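Local structure of RTX-adhesin (Marinomonas primoryensis, 5IRB) at residues S118-D123 and S132-S137; T253-I258 and T262-V267; V217-I222 and G271-D276; V237-T242 and S280-D285; V46-N51 and V67-S72. The protein probably helps to hold a giant calcium-binding adhesin at the surface of its Antarctic bacterium, the whole adhesin binding the cell to diatoms and ice. All coordinates share one frame; numbering follows the deposited sequence. Where two conformers were deposited one is given.

Contact 1: residues S118-D123 and S132-S137; sequences SITSDD and STITVS. With CA (calcium ion), chain F; CA (calcium ion), chain G.
The methyl CG2 of T120 lies against the branched side chain of I134, coming within 3.7 Å of I134 CG2, and the two side chains pass each other at a slant. I134 points from its strand straight at the loop, with CD1 touching the same T120 methyl at 4.0 Å, beside CG2. One residue earlier, I119 brings the end of its longer branch round to V136, where CD1 stands 4.2 Å from V136 CG2. Helix 175-180 closes over both isoleucines through L178.

T120 is two-sided. Its methyl faces the strand, while OG1, set between the backbone N and the carbonyl carbon (chi1 80°), binds a calcium ion at 2.4 Å. D122 OD1 binds the same ion, and V124 and E129 complete the protein ligands. This is a calcium-binding loop between two strands of a beta-sandwich domain, bent by a type I turn from T120 to D123. T120 O is gripped from opposite faces of its plane, by S118 OG from before the turn and by D123 N within it.

D123 holds a second calcium ion with both carboxylate oxygens, and T205 O also binds it. The anti lone pair of D123 OD1 takes the N-H of I119 at 2.9 Å, tying that ligand to the loop backbone. Between loop and strand, one water accepts from T120 N and donates to T135 O, at 2.6 Å from the latter.

Contact 2: residues T253-I258 and T262-V267; sequences TVTLEI and TYTTTV
V254 and T265, then L256 and Y263, are the hydrogen-bonded pairs of an antiparallel beta hairpin whose second strand is an outermost strand of its five-stranded sheet. Each pair makes two backbone bonds. The V254 N-H reaches T265 O at 2.7 Å and is nearly straight, though it approaches from above the carbonyl plane. In return T265 N donates to V254 O over 3.0 Å with more bend, at 154°. The L256-Y263 pair is more regular, with L256 N to Y263 O at 2.9 Å and Y263 N to L256 O at 2.8 Å. CA-H...O contacts lie between these bonds, among them T264 CA to V254 O at 3.2 Å.

Apolar packing gathers on the face that carries V254, L256, Y263 and T265. V254 CG2 meets V267 CG2 at 3.7 Å, the two side chains crossing at about a right angle, while V254 CB lies against the T265 methyl. Inward, L256 meets V239 of the opposing sheet; alongside, in its own sheet, L256 lies against F288 and A290.

The other face is dominated by threonines. T255 and T264 run side by side in the same direction, as do E257 and T262, so that methyls, hydroxyls and the E257 chain form a mixed surface.

Polar ends on the V254 face reach the opposing sheet and the helix that follows it. T265 OG1 bonds to S274 O. The Y263 ring has L256 O at its edge, near the ring plane, and its OH bonds to D281 OD2 and A278 N.

Contact 3: residues V217-I222 and G271-D276; sequences VTVNAI and GEWSVD
W273 fills the tight part of this contact, its six-membered ring brought to the edge of strand 217-219. A chi1 of 54° folds CG back over its own main chain and swings the indole along the sheet instead of straight out from it. V219 CG2 then meets the ring at its edge and in its plane, 4.0 Å from W273 CZ2. The same ring carbon comes within 3.4 Å of T218 O, a close packing contact oblique to the ring. V217 CG1 stands further off, at 4.4 Å from W273 NE1. The indole N-H gives a weak hydrogen bond to T242 O, while A290, V254 and L256 pack against the ring system.

The other side is looser and wetter. N220 and E272 do not meet directly: one water accepts from N220 ND2 at 3.1 Å and donates to E272 OE1. N220 ND2 also bonds to S240 OG, and T218 OG1 pairs with T242 OG1, both on the strand between.

With axes 8.9 Å apart, strands 217-219 and 272-276 are outermost in a three-stranded antiparallel sheet. The tryptophan reaches across the central strand 236-244 into the core between this sheet and the five-stranded one, a layout consistent with an immunoglobulin-like beta sandwich.

Contact 4: residues V237-T242 and S280-D285; sequences VAVSGT and SDLAAD. With CA (calcium ion), chain L.
On the helix side a single atom, L282 CD1, makes the contact, lodged against two valines of one strand. It lies 3.6 Å from V237 CB and 3.7 Å from V237 CG1, with the two side chains crossing obliquely. V239, two residues along on the same face, meets it tip to tip, its CG2 4.1 Å from L282 CD1. All three side chains are buried and point at one another from strand and helix.

The leucine is placed by an extended side chain: CG is anti to the carbonyl carbon (chi1 -66°), and chi2 161° carries CD1 away from the helix to the two valines. V277, I258 and F288 also pack against it, and the carbonyl of L282 accepts a hydrogen bond from H310 NE2. D281, the preceding residue, bonds through OD1 to N259 ND2.

Three residues after L282, D285 grips a calcium ion with both oxygens, OD1 at 2.2 Å and OD2 at 2.5 Å. A287 is the other protein ligand, and D285 OD2 also takes the N-H of N259.

Strand 236-244 is the middle strand of its three-stranded sheet, and helix 279-284, directly following strand 272-278, covers one end of the sandwich between that sheet and strands 253-258 and 287-295.

Contact 5: residues V46-N51 and V67-S72; sequences VTLVIN and VSVAGS
Two strands from opposite sheets of the first beta sandwich of this chain face each other here, 46-50 from the five-stranded sheet and 67-70 from the three-stranded one. They run nearly parallel, 14° apart, with axes 9.4 Å from each other, so side chains alone bridge the gap.

L48 and V67 make the closest approach, CD1 to CG1 at 3.6 Å, each side chain sliding past the other in the opposite direction. V67 places CG1 in the cleft between its own N and C (chi1 64°), and this is the methyl that meets the leucine. The same L48 CD1 also lies 4.4 Å from V69 CG1, so one methyl touches both valines. V69 CG1 is shared in turn: I50 CD1 comes to it at 4.1 Å, and these two side chains cross at about a right angle. The row interleaves as V67, L48, V69, I50.

L32 of strand 29-38 packs against L48, I50 and V69, while A84 and V82 of the adjacent strand 81-89 flank L48 and I50, respectively. Beyond I50 the strand ends, and the N-H of N51 bonds to OD1 of D77, a calcium ligand. N51 ND2 reaches D73 on helix 71-76, which starts just after the N-cap residue A70 and lays L74 over I50 and V69.

Aliphatic packing between two facing sheets is the core of a beta sandwich, here one consistent with an immunoglobulin-like fold.

How the contacts relate
The chain is a row of three beta-sandwich units, and the five contacts sample all of them. Contact 5 lies in the first and contact 1 in the second, with centres about 55 Å apart. Contacts 2, 3 and 4 share the third, their centres 10 to 11 Å from one another and 89 to 99 Å from contact 5. Within that unit contact 2 is nested along the chain inside the loops closed by contacts 3 and 4, which interlock: their segments alternate in sequence and reach the same three-stranded sheet. Calcium ions border the set, bound directly in contacts 1 and 4 and about 6 Å from the side chains of I50 (contact 5) and I258 (contact 2).

Contact 1: residues S118-D123 and S132-S137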
# COMPACT_ATOMS: atom_id res chain seq x y z
N SER A 118 -8.33 -2.78 1.41
CA SER A 118 -9.47 -1.88 1.21
C SER A 118 -9.54 -0.79 2.30
O SER A 118 -9.11 -0.99 3.45
CB SER A 118 -10.76 -2.70 1.13
OG SER A 118 -11.09 -3.24 2.40
N ILE A 119 -9.99 0.40 1.89
CA ILE A 119 -10.28 1.55 2.76
C ILE A 119 -11.61 1.35 3.49
O ILE A 119 -12.67 1.57 2.92
CB ILE A 119 -10.28 2.87 1.96
CG1 ILE A 119 -8.98 3.03 1.15
CG2 ILE A 119 -10.49 4.08 2.88
CD1 ILE A 119 -7.66 2.90 1.96
N THR A 120 -11.55 0.84 4.72
CA THR A 120 -12.68 0.31 5.46
C THR A 120 -13.19 -0.95 4.77
O THR A 120 -12.70 -1.32 3.70
CB THR A 120 -13.88 1.31 5.65
OG1 THR A 120 -14.66 1.31 4.46
CG2 THR A 120 -13.40 2.72 5.97
N SER A 121 -14.16 -1.60 5.39
CA SER A 121 -14.62 -2.92 4.98
C SER A 121 -15.06 -3.07 3.53
O SER A 121 -14.83 -4.10 2.92
CB SER A 121 -15.83 -3.31 5.85
OG SER A 121 -15.56 -4.51 6.55
N ASP A 122 -15.69 -2.03 2.97
CA ASP A 122 -16.27 -2.13 1.64
C ASP A 122 -15.56 -1.24 0.64
O ASP A 122 -16.06 -1.08 -0.47
CB ASP A 122 -17.76 -1.72 1.64
CG ASP A 122 -17.98 -0.30 2.17
OD1 ASP A 122 -17.00 0.35 2.58
OD2 ASP A 122 -19.14 0.16 2.19
N ASP A 123 -14.44 -0.63 1.05
CA ASP A 123 -13.65 0.22 0.17
C ASP A 123 -14.46 1.48 -0.20
O ASP A 123 -14.21 2.13 -1.22
CB ASP A 123 -13.21 -0.54 -1.09
CG ASP A 123 -11.88 -0.05 -1.63
OD1 ASP A 123 -11.01 0.42 -0.85
OD2 ASP A 123 -11.74 -0.09 -2.86
N SER A 132 -14.07 10.08 11.33
CA SER A 132 -13.41 9.18 12.25
C SER A 132 -11.98 8.93 11.81
O SER A 132 -11.57 9.32 10.72
CB SER A 132 -14.13 7.84 12.32
OG SER A 132 -15.44 7.99 12.85
N THR A 133 -11.26 8.20 12.64
CA THR A 133 -9.96 7.69 12.23
C THR A 133 -10.17 6.40 11.45
O THR A 133 -10.83 5.48 11.94
CB THR A 133 -9.06 7.46 13.43
OG1 THR A 133 -8.78 8.72 14.04
CG2 THR A 133 -7.73 6.78 12.99
N ILE A 134 -9.59 6.30 10.26
CA ILE A 134 -9.68 5.08 9.47
C ILE A 134 -8.28 4.45 9.30
O ILE A 134 -7.32 5.14 8.95
CB ILE A 134 -10.27 5.36 8.08
CG1 ILE A 134 -11.72 5.83 8.19
CG2 ILE A 134 -10.21 4.14 7.20
CD1 ILE A 134 -12.21 6.46 6.90
N THR A 135 -8.17 3.15 9.58
CA THR A 135 -6.93 2.40 9.40
C THR A 135 -6.60 2.15 7.94
O THR A 135 -7.40 1.55 7.20
CB THR A 135 -6.98 1.02 10.08
OG1 THR A 135 -7.22 1.17 11.48
CG2 THR A 135 -5.63 0.28 9.86
N VAL A 136 -5.42 2.58 7.51
CA VAL A 136 -4.94 2.19 6.19
C VAL A 136 -3.84 1.17 6.41
O VAL A 136 -2.89 1.43 7.15
CB VAL A 136 -4.40 3.39 5.39
CG1 VAL A 136 -3.89 2.93 4.03
CG2 VAL A 136 -5.52 4.43 5.21
N SER A 137 -3.98 0.00 5.79
CA SER A 137 -3.05 -1.09 6.05
C SER A 137 -2.71 -1.83 4.77
O SER A 137 -3.34 -1.64 3.72
CB SER A 137 -3.62 -2.05 7.11
OG SER A 137 -4.73 -2.80 6.59
CA CA F . -17.02 1.89 4.44
CA CA G . -9.35 0.04 -2.69
O HOH W 1 -6.31 -0.11 3.96
O HOH W 2 -9.76 0.41 6.97
O HOH W 3 -19.47 2.08 3.84
O HOH W 4 -17.29 0.34 5.64
O HOH W 5 -9.23 -2.24 -2.24
O HOH W 6 -10.09 0.23 -5.18
O HOH W 7 -7.20 0.35 -0.84

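Contact 2: residues T253-I258 and T262-V267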
# COMPACT_ATOMS: atom_id res chain seq x y z
N THR A 253 -38.38 1.00 7.89
CA THR A 253 -39.30 1.30 8.98
C THR A 253 -40.07 2.57 8.70
O THR A 253 -39.48 3.57 8.27
CB THR A 253 -38.55 1.43 10.32
OG1 THR A 253 -37.96 0.17 10.65
CG2 THR A 253 -39.52 1.86 11.44
N VAL A 254 -41.38 2.51 8.93
CA VAL A 254 -42.25 3.67 8.86
C VAL A 254 -42.69 4.02 10.28
O VAL A 254 -43.23 3.18 11.00
CB VAL A 254 -43.51 3.43 8.00
CG1 VAL A 254 -44.19 4.75 7.73
CG2 VAL A 254 -43.15 2.73 6.68
N THR A 255 -42.45 5.26 10.69
CA THR A 255 -42.76 5.66 12.05
C THR A 255 -43.76 6.80 12.02
O THR A 255 -43.57 7.76 11.28
CB THR A 255 -41.49 6.10 12.80
OG1 THR A 255 -40.59 4.99 12.84
CG2 THR A 255 -41.83 6.53 14.24
N LEU A 256 -44.83 6.65 12.80
CA LEU A 256 -45.85 7.69 12.98
C LEU A 256 -45.99 8.04 14.45
O LEU A 256 -46.15 7.15 15.28
CB LEU A 256 -47.21 7.20 12.48
CG LEU A 256 -47.56 7.10 11.00
CD1 LEU A 256 -46.73 6.07 10.31
CD2 LEU A 256 -49.04 6.73 10.86
N GLU A 257 -45.91 9.33 14.79
CA GLU A 257 -46.21 9.78 16.15
C GLU A 257 -47.54 10.54 16.16
O GLU A 257 -47.68 11.61 15.55
CB GLU A 257 -45.05 10.58 16.74
CG GLU A 257 -43.82 9.67 16.94
CD GLU A 257 -42.48 10.39 16.85
OE1 GLU A 257 -42.45 11.60 16.51
OE2 GLU A 257 -41.44 9.73 17.10
N ILE A 258 -48.52 9.93 16.81
CA ILE A 258 -49.88 10.44 16.87
C ILE A 258 -50.35 10.53 18.30
O ILE A 258 -50.34 9.54 19.02
CB ILE A 258 -50.85 9.53 16.09
CG1 ILE A 258 -50.31 9.25 14.69
CG2 ILE A 258 -52.26 10.16 16.06
CD1 ILE A 258 -51.13 8.27 13.89
N THR A 262 -46.34 6.30 19.67
CA THR A 262 -45.53 5.90 18.54
C THR A 262 -46.07 4.64 17.88
O THR A 262 -46.31 3.64 18.56
CB THR A 262 -44.09 5.69 18.96
OG1 THR A 262 -43.60 6.90 19.56
CG2 THR A 262 -43.24 5.31 17.76
N TYR A 263 -46.27 4.69 16.57
CA TYR A 263 -46.75 3.54 15.80
C TYR A 263 -45.70 3.22 14.73
O TYR A 263 -45.15 4.13 14.13
CB TYR A 263 -48.11 3.85 15.15
CG TYR A 263 -49.28 3.99 16.12
CD1 TYR A 263 -49.59 5.23 16.70
CD2 TYR A 263 -50.07 2.90 16.45
CE1 TYR A 263 -50.65 5.36 17.59
CE2 TYR A 263 -51.13 3.02 17.33
CZ TYR A 263 -51.42 4.25 17.89
OH TYR A 263 -52.48 4.36 18.76
N THR A 264 -45.44 1.93 14.48
CA THR A 264 -44.48 1.57 13.44
C THR A 264 -44.97 0.43 12.55
O THR A 264 -45.78 -0.39 12.96
CB THR A 264 -43.11 1.12 14.02
OG1 THR A 264 -43.30 -0.01 14.88
CG2 THR A 264 -42.39 2.26 14.78
N THR A 265 -44.45 0.41 11.33
CA THR A 265 -44.71 -0.66 10.38
C THR A 265 -43.52 -0.61 9.41
O THR A 265 -42.56 0.13 9.64
CB THR A 265 -46.09 -0.50 9.64
OG1 THR A 265 -46.36 -1.67 8.86
CG2 THR A 265 -46.10 0.71 8.71
N THR A 266 -43.60 -1.38 8.33
CA THR A 266 -42.56 -1.38 7.32
C THR A 266 -43.16 -1.20 5.94
O THR A 266 -44.36 -1.41 5.73
CB THR A 266 -41.73 -2.69 7.35
OG1 THR A 266 -42.61 -3.79 7.12
CG2 THR A 266 -41.07 -2.87 8.71
N VAL A 267 -42.31 -0.76 5.02
CA VAL A 267 -42.72 -0.57 3.64
C VAL A 267 -42.86 -1.94 2.99
O VAL A 267 -41.99 -2.81 3.18
CB VAL A 267 -41.67 0.27 2.86
CG1 VAL A 267 -42.10 0.49 1.41
CG2 VAL A 267 -41.46 1.60 3.55

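Contact 3: residues V217-I222 and G271-D276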
# COMPACT_ATOMS: atom_id res chain seq x y z
N VAL A 217 -42.71 10.12 0.54
CA VAL A 217 -43.65 9.46 1.41
C VAL A 217 -44.98 10.20 1.39
O VAL A 217 -45.01 11.42 1.47
CB VAL A 217 -43.10 9.41 2.84
CG1 VAL A 217 -44.18 9.02 3.83
CG2 VAL A 217 -41.95 8.42 2.88
N THR A 218 -46.08 9.45 1.26
CA THR A 218 -47.42 10.03 1.29
C THR A 218 -48.28 9.33 2.35
O THR A 218 -47.99 8.19 2.72
CB THR A 218 -48.13 9.90 -0.09
OG1 THR A 218 -48.40 8.52 -0.38
CG2 THR A 218 -47.27 10.48 -1.21
N VAL A 219 -49.34 10.01 2.83
CA VAL A 219 -50.32 9.38 3.70
C VAL A 219 -51.70 9.48 3.03
O VAL A 219 -52.13 10.57 2.63
CB VAL A 219 -50.37 10.05 5.09
CG1 VAL A 219 -51.37 9.36 6.01
CG2 VAL A 219 -48.94 10.11 5.73
N ASN A 220 -52.41 8.36 2.95
CA ASN A 220 -53.74 8.37 2.38
C ASN A 220 -54.73 9.07 3.31
O ASN A 220 -54.39 9.42 4.43
CB ASN A 220 -54.22 6.94 2.10
CG ASN A 220 -53.31 6.21 1.13
OD1 ASN A 220 -52.79 6.80 0.18
ND2 ASN A 220 -53.09 4.91 1.38
N ALA A 221 -55.95 9.24 2.84
CA ALA A 221 -57.05 9.77 3.62
C ALA A 221 -57.22 8.97 4.91
O ALA A 221 -57.02 7.75 4.93
CB ALA A 221 -58.35 9.76 2.78
N ILE A 222 -57.57 9.67 5.98
CA ILE A 222 -57.78 9.01 7.26
C ILE A 222 -59.22 8.54 7.31
O ILE A 222 -60.13 9.33 7.55
CB ILE A 222 -57.47 9.96 8.43
CG1 ILE A 222 -56.10 10.63 8.23
CG2 ILE A 222 -57.60 9.24 9.78
CD1 ILE A 222 -54.97 9.67 7.98
N GLY A 271 -44.31 -0.70 -2.43
CA GLY A 271 -44.06 0.64 -1.94
C GLY A 271 -45.20 1.26 -1.11
O GLY A 271 -45.32 2.47 -1.03
N GLU A 272 -46.01 0.41 -0.48
CA GLU A 272 -47.08 0.89 0.40
C GLU A 272 -46.82 0.48 1.85
O GLU A 272 -45.94 -0.36 2.14
CB GLU A 272 -48.45 0.37 -0.06
CG GLU A 272 -48.89 0.88 -1.43
CD GLU A 272 -50.22 0.29 -1.89
OE1 GLU A 272 -51.27 0.67 -1.34
OE2 GLU A 272 -50.22 -0.55 -2.82
N TRP A 273 -47.55 1.10 2.76
CA TRP A 273 -47.46 0.73 4.15
C TRP A 273 -48.82 0.96 4.79
O TRP A 273 -49.58 1.83 4.34
CB TRP A 273 -46.36 1.53 4.86
CG TRP A 273 -46.51 3.01 4.69
CD1 TRP A 273 -45.89 3.79 3.76
CD2 TRP A 273 -47.30 3.88 5.49
NE1 TRP A 273 -46.27 5.10 3.91
CE2 TRP A 273 -47.15 5.19 4.98
CE3 TRP A 273 -48.16 3.70 6.59
CZ2 TRP A 273 -47.80 6.31 5.50
CZ3 TRP A 273 -48.81 4.82 7.12
CH2 TRP A 273 -48.61 6.10 6.59
N SER A 274 -49.14 0.17 5.81
CA SER A 274 -50.36 0.39 6.60
C SER A 274 -50.07 0.01 8.05
O SER A 274 -49.25 -0.89 8.31
CB SER A 274 -51.55 -0.41 6.04
OG SER A 274 -52.73 -0.13 6.78
N VAL A 275 -50.68 0.73 8.98
CA VAL A 275 -50.53 0.39 10.39
C VAL A 275 -51.82 0.69 11.14
O VAL A 275 -52.53 1.65 10.83
CB VAL A 275 -49.33 1.15 11.02
CG1 VAL A 275 -49.48 2.65 10.90
CG2 VAL A 275 -49.10 0.72 12.46
N ASP A 276 -52.14 -0.15 12.12
CA ASP A 276 -53.36 0.04 12.89
C ASP A 276 -53.16 1.04 14.03
O ASP A 276 -52.27 0.91 14.86
CB ASP A 276 -53.86 -1.31 13.43
CG ASP A 276 -54.56 -2.15 12.36
OD1 ASP A 276 -54.87 -1.62 11.26
OD2 ASP A 276 -54.79 -3.35 12.60
O HOH W 8 -51.37 2.65 0.24

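Contact 4: residues V237-T242 and S280-D285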
# COMPACT_ATOMS: atom_id res chain seq x y z
N VAL A 237 -58.20 2.29 13.55
CA VAL A 237 -58.19 2.78 12.17
C VAL A 237 -56.88 2.42 11.47
O VAL A 237 -55.80 2.64 12.00
CB VAL A 237 -58.39 4.31 12.12
CG1 VAL A 237 -58.07 4.84 10.74
CG2 VAL A 237 -59.81 4.66 12.50
N ALA A 238 -57.00 1.87 10.26
CA ALA A 238 -55.83 1.54 9.44
C ALA A 238 -55.32 2.78 8.72
O ALA A 238 -55.97 3.28 7.79
CB ALA A 238 -56.17 0.44 8.44
N VAL A 239 -54.17 3.29 9.15
CA VAL A 239 -53.54 4.41 8.47
C VAL A 239 -52.51 3.88 7.46
O VAL A 239 -51.66 3.06 7.81
CB VAL A 239 -52.86 5.35 9.48
CG1 VAL A 239 -52.15 6.49 8.77
CG2 VAL A 239 -53.91 5.87 10.50
N SER A 240 -52.61 4.35 6.22
CA SER A 240 -51.79 3.84 5.13
C SER A 240 -51.26 4.97 4.25
O SER A 240 -51.74 6.11 4.34
CB SER A 240 -52.58 2.84 4.28
OG SER A 240 -53.63 3.48 3.58
N GLY A 241 -50.25 4.64 3.43
CA GLY A 241 -49.64 5.59 2.53
C GLY A 241 -48.64 4.92 1.60
O GLY A 241 -48.67 3.70 1.44
N THR A 242 -47.81 5.72 0.94
CA THR A 242 -46.76 5.24 0.05
C THR A 242 -45.38 5.71 0.53
O THR A 242 -45.26 6.59 1.40
CB THR A 242 -47.00 5.68 -1.41
OG1 THR A 242 -46.81 7.09 -1.53
CG2 THR A 242 -48.43 5.34 -1.87
N SER A 280 -58.91 6.78 19.24
CA SER A 280 -58.86 7.83 20.26
C SER A 280 -57.66 8.74 20.00
O SER A 280 -57.73 9.94 20.25
CB SER A 280 -58.80 7.23 21.67
OG SER A 280 -57.75 6.29 21.79
N ASP A 281 -56.57 8.17 19.49
CA ASP A 281 -55.40 8.96 19.17
C ASP A 281 -55.63 9.87 17.97
O ASP A 281 -55.23 11.03 17.97
CB ASP A 281 -54.21 8.04 18.93
CG ASP A 281 -53.71 7.41 20.21
OD1 ASP A 281 -53.91 8.04 21.27
OD2 ASP A 281 -53.09 6.32 20.16
N LEU A 282 -56.29 9.35 16.94
CA LEU A 282 -56.55 10.17 15.77
C LEU A 282 -57.55 11.27 16.10
O LEU A 282 -57.49 12.36 15.53
CB LEU A 282 -57.07 9.31 14.61
CG LEU A 282 -56.02 8.32 14.09
CD1 LEU A 282 -56.67 7.19 13.29
CD2 LEU A 282 -54.98 9.05 13.26
N ALA A 283 -58.47 10.97 17.02
CA ALA A 283 -59.44 11.95 17.52
C ALA A 283 -58.79 13.13 18.24
O ALA A 283 -59.31 14.24 18.21
CB ALA A 283 -60.45 11.28 18.45
N ALA A 284 -57.64 12.91 18.87
CA ALA A 284 -57.02 13.96 19.67
C ALA A 284 -55.99 14.73 18.87
O ALA A 284 -55.63 15.86 19.20
CB ALA A 284 -56.39 13.37 20.92
N ASP A 285 -55.52 14.12 17.80
CA ASP A 285 -54.39 14.66 17.06
C ASP A 285 -54.71 14.69 15.57
O ASP A 285 -54.57 13.69 14.86
CB ASP A 285 -53.12 13.85 17.32
CG ASP A 285 -51.91 14.51 16.71
OD1 ASP A 285 -52.13 15.58 16.10
OD2 ASP A 285 -50.77 13.99 16.80
CA CA L . -49.99 16.08 15.69
O HOH W 9 -48.32 14.30 16.09

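Contact 5: residues V46-N51 and V67-S72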
# COMPACT_ATOMS: atom_id res chain seq x y z
N VAL A 46 51.49 -7.40 -13.14
CA VAL A 46 50.18 -8.05 -13.05
C VAL A 46 49.23 -7.59 -14.15
O VAL A 46 49.02 -6.39 -14.35
CB VAL A 46 49.51 -7.81 -11.69
CG1 VAL A 46 48.08 -8.36 -11.68
CG2 VAL A 46 50.34 -8.44 -10.58
N THR A 47 48.69 -8.56 -14.88
CA THR A 47 47.69 -8.31 -15.91
C THR A 47 46.34 -8.90 -15.49
O THR A 47 46.24 -10.08 -15.14
CB THR A 47 48.13 -8.89 -17.26
OG1 THR A 47 49.37 -8.29 -17.64
CG2 THR A 47 47.09 -8.61 -18.34
N LEU A 48 45.30 -8.06 -15.54
CA LEU A 48 43.93 -8.47 -15.20
C LEU A 48 43.07 -8.33 -16.43
O LEU A 48 43.21 -7.37 -17.18
CB LEU A 48 43.33 -7.59 -14.12
CG LEU A 48 43.89 -7.40 -12.71
CD1 LEU A 48 42.85 -6.67 -11.87
CD2 LEU A 48 44.23 -8.72 -12.09
N VAL A 49 42.14 -9.26 -16.64
CA VAL A 49 41.17 -9.10 -17.72
C VAL A 49 39.77 -9.14 -17.14
O VAL A 49 39.43 -10.06 -16.40
CB VAL A 49 41.32 -10.15 -18.83
CG1 VAL A 49 40.24 -9.95 -19.91
CG2 VAL A 49 42.72 -10.09 -19.44
N ILE A 50 38.95 -8.16 -17.51
CA ILE A 50 37.60 -8.05 -16.99
C ILE A 50 36.73 -7.48 -18.08
O ILE A 50 37.02 -6.40 -18.63
CB ILE A 50 37.51 -7.12 -15.75
CG1 ILE A 50 38.49 -7.54 -14.65
CG2 ILE A 50 36.09 -7.07 -15.21
CD1 ILE A 50 38.95 -6.38 -13.79
N ASN A 51 35.67 -8.21 -18.41
CA ASN A 51 34.73 -7.81 -19.45
C ASN A 51 35.47 -7.56 -20.77
O ASN A 51 35.18 -6.61 -21.50
CB ASN A 51 33.94 -6.57 -18.98
CG ASN A 51 32.81 -6.17 -19.95
OD1 ASN A 51 32.13 -7.02 -20.51
ND2 ASN A 51 32.60 -4.87 -20.11
N VAL A 67 45.29 -1.94 -8.36
CA VAL A 67 45.00 -1.35 -9.66
C VAL A 67 43.54 -0.88 -9.75
O VAL A 67 42.63 -1.54 -9.27
CB VAL A 67 45.27 -2.35 -10.83
CG1 VAL A 67 44.36 -3.57 -10.76
CG2 VAL A 67 45.18 -1.65 -12.20
N SER A 68 43.38 0.31 -10.32
CA SER A 68 42.07 0.89 -10.59
C SER A 68 41.39 0.28 -11.81
O SER A 68 41.98 0.23 -12.91
CB SER A 68 42.22 2.39 -10.77
OG SER A 68 41.52 3.09 -9.76
N VAL A 69 40.15 -0.20 -11.64
CA VAL A 69 39.40 -0.75 -12.77
C VAL A 69 38.00 -0.12 -12.86
O VAL A 69 37.51 0.43 -11.87
CB VAL A 69 39.27 -2.28 -12.69
CG1 VAL A 69 40.64 -2.91 -12.50
CG2 VAL A 69 38.34 -2.71 -11.56
N ALA A 70 37.38 -0.16 -14.03
CA ALA A 70 36.01 0.35 -14.18
C ALA A 70 35.00 -0.57 -13.48
O ALA A 70 34.89 -1.75 -13.78
CB ALA A 70 35.67 0.51 -15.65
N GLY A 71 34.23 -0.01 -12.56
CA GLY A 71 33.11 -0.76 -11.99
C GLY A 71 32.20 -1.35 -13.06
O GLY A 71 31.71 -2.46 -12.90
N SER A 72 32.07 -0.65 -14.18
CA SER A 72 31.18 -1.08 -15.26
C SER A 72 31.66 -2.37 -15.90
O SER A 72 30.85 -3.22 -16.27
CB SER A 72 31.06 0.01 -16.34
OG SER A 72 32.28 0.17 -17.06